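Local coordinates for cytosol aminopeptidase (Coxiella burnetii, PDB 3IJ3), which probably acts as a manganese-dependent aminopeptidase that removes amino acids from the N-termini of peptides, at residues Y138-Y143 with N178-D183. Residues are numbered along the deposited sequence; the frame is centred on the assembly and turned at random. Where two conformers were deposited one is given.
Sequences YQFNAY and NTPAED
The phenol oxygen of Tyr138 is gripped twice: Asn178 ND2 donates to Tyr138 OH at 3.1 Å, with the oxygen close to the plane of the Asn178 amide but a bent N-H...O angle of 148°, and Asp175 OD1 bonds the same oxygen. The other end of that amide is held too, since Asn178 OD1 takes the backbone N-H of Gly465, so the amide's rotation is fixed. One carbon back, Asn178 CB sits squarely over the Phe140 ring, 3.6 Å from its centroid, a CH-pi contact. With CG anti to the backbone N (chi1 -175°), the Phe140 ring reaches across to offer that face. Farther along, Tyr143 OH donates a short 2.5 Å bond to Asp183 OD2, met on the anti side with ring and carboxylate nearly coplanar. Pro180 packs obliquely against the same ring, its CD 3.4 Å from Tyr143 CE2 and its CG making an off-centre CH-pi contact. Another subunit closes in here, with its Val414 on Phe140, Val317 on Tyr143 and Gly315 on Pro180. The contact joins an N-terminal-domain loop, between helix 123-135 and strand 151-154, to the last residue of helix 157-178 and the catalytic-domain loop leading to helix 186-200.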
ATOM      1  N   TYR A 138      -2.220  32.112 -24.139  1.00 11.35           N
ATOM      2  CA  TYR A 138      -2.518  30.773 -24.609  1.00 11.60           C
ATOM      3  C   TYR A 138      -3.731  30.113 -23.945  1.00 12.43           C
ATOM      4  O   TYR A 138      -3.865  30.112 -22.710  1.00 11.95           O
ATOM      5  CB  TYR A 138      -1.284  29.875 -24.377  1.00 10.88           C
ATOM      6  CG  TYR A 138      -1.462  28.438 -24.824  1.00  9.63           C
ATOM      7  CD1 TYR A 138      -1.184  28.047 -26.127  1.00 10.73           C
ATOM      8  CD2 TYR A 138      -1.888  27.463 -23.929  1.00 10.22           C
ATOM      9  CE1 TYR A 138      -1.362  26.733 -26.542  1.00  9.66           C
ATOM     10  CE2 TYR A 138      -2.054  26.150 -24.315  1.00  8.95           C
ATOM     11  CZ  TYR A 138      -1.795  25.772 -25.628  1.00  9.55           C
ATOM     12  OH  TYR A 138      -1.970  24.447 -25.992  1.00  8.60           O
ATOM     13  N   GLN A 139      -4.583  29.542 -24.795  1.00 12.24           N
ATOM     14  CA  GLN A 139      -5.750  28.788 -24.376  1.00 13.36           C
ATOM     15  C   GLN A 139      -5.880  27.555 -25.274  1.00 14.93           C
ATOM     16  O   GLN A 139      -5.910  27.677 -26.505  1.00 19.30           O
ATOM     17  CB  GLN A 139      -7.005  29.660 -24.485  1.00 15.31           C
ATOM     18  CG  GLN A 139      -7.017  30.804 -23.503  1.00 16.63           C
ATOM     19  CD  GLN A 139      -8.355  31.541 -23.497  1.00 25.54           C
ATOM     20  OE1 GLN A 139      -8.723  32.174 -24.464  1.00 28.35           O
ATOM     21  NE2 GLN A 139      -9.067  31.460 -22.389  1.00 29.26           N
ATOM     22  N   PHE A 140      -5.878  26.369 -24.688  1.00 12.76           N
ATOM     23  CA  PHE A 140      -6.051  25.134 -25.478  1.00 11.79           C
ATOM     24  C   PHE A 140      -7.578  24.966 -25.637  1.00 12.85           C
ATOM     25  O   PHE A 140      -8.261  24.641 -24.670  1.00 11.66           O
ATOM     26  CB  PHE A 140      -5.422  23.974 -24.756  1.00 11.18           C
ATOM     27  CG  PHE A 140      -5.448  22.703 -25.536  1.00  9.07           C
ATOM     28  CD1 PHE A 140      -4.748  22.598 -26.736  1.00 10.11           C
ATOM     29  CD2 PHE A 140      -6.131  21.595 -25.055  1.00  9.75           C
ATOM     30  CE1 PHE A 140      -4.754  21.429 -27.471  1.00 11.73           C
ATOM     31  CE2 PHE A 140      -6.135  20.403 -25.770  1.00  9.23           C
ATOM     32  CZ  PHE A 140      -5.455  20.318 -26.988  1.00  8.86           C
ATOM     33  N   ASN A 141      -8.089  25.159 -26.852  0.50 13.14           N
ATOM     34  CA  ASN A 141      -9.549  25.135 -27.091  0.50 13.30           C
ATOM     35  C   ASN A 141     -10.077  24.079 -28.056  0.50 12.71           C
ATOM     36  O   ASN A 141     -11.189  24.211 -28.593  0.50 13.32           O
ATOM     37  CB  ASN A 141      -9.991  26.515 -27.573  0.50 14.46           C
ATOM     38  CG  ASN A 141      -9.352  26.906 -28.898  0.50 16.72           C
ATOM     39  OD1 ASN A 141      -8.464  26.214 -29.401  0.50 16.41           O
ATOM     40  ND2 ASN A 141      -9.807  28.022 -29.470  0.50 21.24           N
ATOM     41  N   ALA A 142      -9.309  23.020 -28.261  1.00 11.27           N
ATOM     42  CA  ALA A 142      -9.723  21.956 -29.159  1.00 11.91           C
ATOM     43  C   ALA A 142     -10.930  21.143 -28.660  1.00 11.21           C
ATOM     44  O   ALA A 142     -11.610  20.513 -29.463  1.00 10.74           O
ATOM     45  CB  ALA A 142      -8.554  21.031 -29.452  1.00 12.01           C
ATOM     46  N   TYR A 143     -11.196  21.166 -27.356  1.00  8.68           N
ATOM     47  CA  TYR A 143     -12.273  20.359 -26.779  1.00  8.34           C
ATOM     48  C   TYR A 143     -13.329  21.129 -26.016  1.00  9.59           C
ATOM     49  O   TYR A 143     -14.286  20.528 -25.541  1.00  9.18           O
ATOM     50  CB  TYR A 143     -11.675  19.252 -25.890  1.00  9.12           C
ATOM     51  CG  TYR A 143     -10.760  18.371 -26.670  1.00  7.46           C
ATOM     52  CD1 TYR A 143     -11.248  17.254 -27.331  1.00  7.53           C
ATOM     53  CD2 TYR A 143      -9.431  18.703 -26.830  1.00  7.56           C
ATOM     54  CE1 TYR A 143     -10.415  16.457 -28.086  1.00  6.02           C
ATOM     55  CE2 TYR A 143      -8.601  17.911 -27.577  1.00  8.27           C
ATOM     56  CZ  TYR A 143      -9.106  16.807 -28.214  1.00  6.99           C
ATOM     57  OH  TYR A 143      -8.293  16.010 -28.966  1.00  6.87           O
ATOM     58  N   ASN A 178      -0.727  18.847 -24.820  1.00  6.69           N
ATOM     59  CA  ASN A 178      -2.114  18.935 -24.340  1.00  7.04           C
ATOM     60  C   ASN A 178      -3.120  18.016 -25.051  1.00  7.90           C
ATOM     61  O   ASN A 178      -4.169  17.680 -24.487  1.00  7.33           O
ATOM     62  CB  ASN A 178      -2.614  20.382 -24.417  1.00  5.43           C
ATOM     63  CG  ASN A 178      -2.058  21.270 -23.319  1.00  8.65           C
ATOM     64  OD1 ASN A 178      -1.800  20.804 -22.208  1.00  8.51           O
ATOM     65  ND2 ASN A 178      -1.995  22.567 -23.581  1.00  8.10           N
ATOM     66  N   THR A 179      -2.843  17.643 -26.295  1.00  6.66           N
ATOM     67  CA  THR A 179      -3.812  16.812 -27.032  1.00  6.16           C
ATOM     68  C   THR A 179      -3.916  15.450 -26.372  1.00  6.14           C
ATOM     69  O   THR A 179      -2.915  14.767 -26.163  1.00  5.73           O
ATOM     70  CB  THR A 179      -3.412  16.654 -28.506  1.00  7.08           C
ATOM     71  OG1 THR A 179      -3.303  17.951 -29.105  1.00  6.24           O
ATOM     72  CG2 THR A 179      -4.485  15.814 -29.285  1.00  6.32           C
ATOM     73  N   PRO A 180      -5.126  15.049 -26.020  1.00  5.81           N
ATOM     74  CA  PRO A 180      -5.312  13.718 -25.444  1.00  7.63           C
ATOM     75  C   PRO A 180      -4.669  12.633 -26.291  1.00  6.75           C
ATOM     76  O   PRO A 180      -4.690  12.710 -27.542  1.00  6.25           O
ATOM     77  CB  PRO A 180      -6.827  13.549 -25.482  1.00  7.09           C
ATOM     78  CG  PRO A 180      -7.346  14.889 -25.364  1.00  6.58           C
ATOM     79  CD  PRO A 180      -6.395  15.783 -26.119  1.00  7.41           C
ATOM     80  N   ALA A 181      -4.174  11.571 -25.645  1.00  6.21           N
ATOM     81  CA  ALA A 181      -3.510  10.500 -26.374  1.00  6.35           C
ATOM     82  C   ALA A 181      -4.356   9.892 -27.478  1.00  7.13           C
ATOM     83  O   ALA A 181      -3.828   9.533 -28.529  1.00  6.81           O
ATOM     84  CB  ALA A 181      -2.993   9.413 -25.418  1.00  6.37           C
ATOM     85  N   GLU A 182      -5.673   9.770 -27.255  1.00  5.92           N
ATOM     86  CA  GLU A 182      -6.552   9.209 -28.269  1.00  6.88           C
ATOM     87  C   GLU A 182      -6.437   9.941 -29.620  1.00  6.06           C
ATOM     88  O   GLU A 182      -6.585   9.322 -30.680  1.00  7.34           O
ATOM     89  CB  GLU A 182      -8.008   9.271 -27.800  1.00  7.75           C
ATOM     90  CG  GLU A 182      -9.043   8.809 -28.841  1.00  7.93           C
ATOM     91  CD  GLU A 182      -8.947   7.337 -29.236  1.00 11.19           C
ATOM     92  OE1 GLU A 182      -8.244   6.525 -28.585  1.00 11.09           O
ATOM     93  OE2 GLU A 182      -9.629   6.962 -30.224  1.00 11.50           O
ATOM     94  N   ASP A 183      -6.189  11.231 -29.553  1.00  6.26           N
ATOM     95  CA  ASP A 183      -6.085  12.088 -30.753  1.00  6.98           C
ATOM     96  C   ASP A 183      -4.637  12.492 -31.072  1.00  8.59           C
ATOM     97  O   ASP A 183      -4.379  13.351 -31.925  1.00  8.39           O
ATOM     98  CB  ASP A 183      -6.972  13.315 -30.518  1.00  6.58           C
ATOM     99  CG  ASP A 183      -8.441  12.947 -30.290  1.00  7.19           C
ATOM    100  OD1 ASP A 183      -8.929  11.983 -30.901  1.00  8.30           O
ATOM    101  OD2 ASP A 183      -9.114  13.668 -29.534  1.00  8.34           O
TER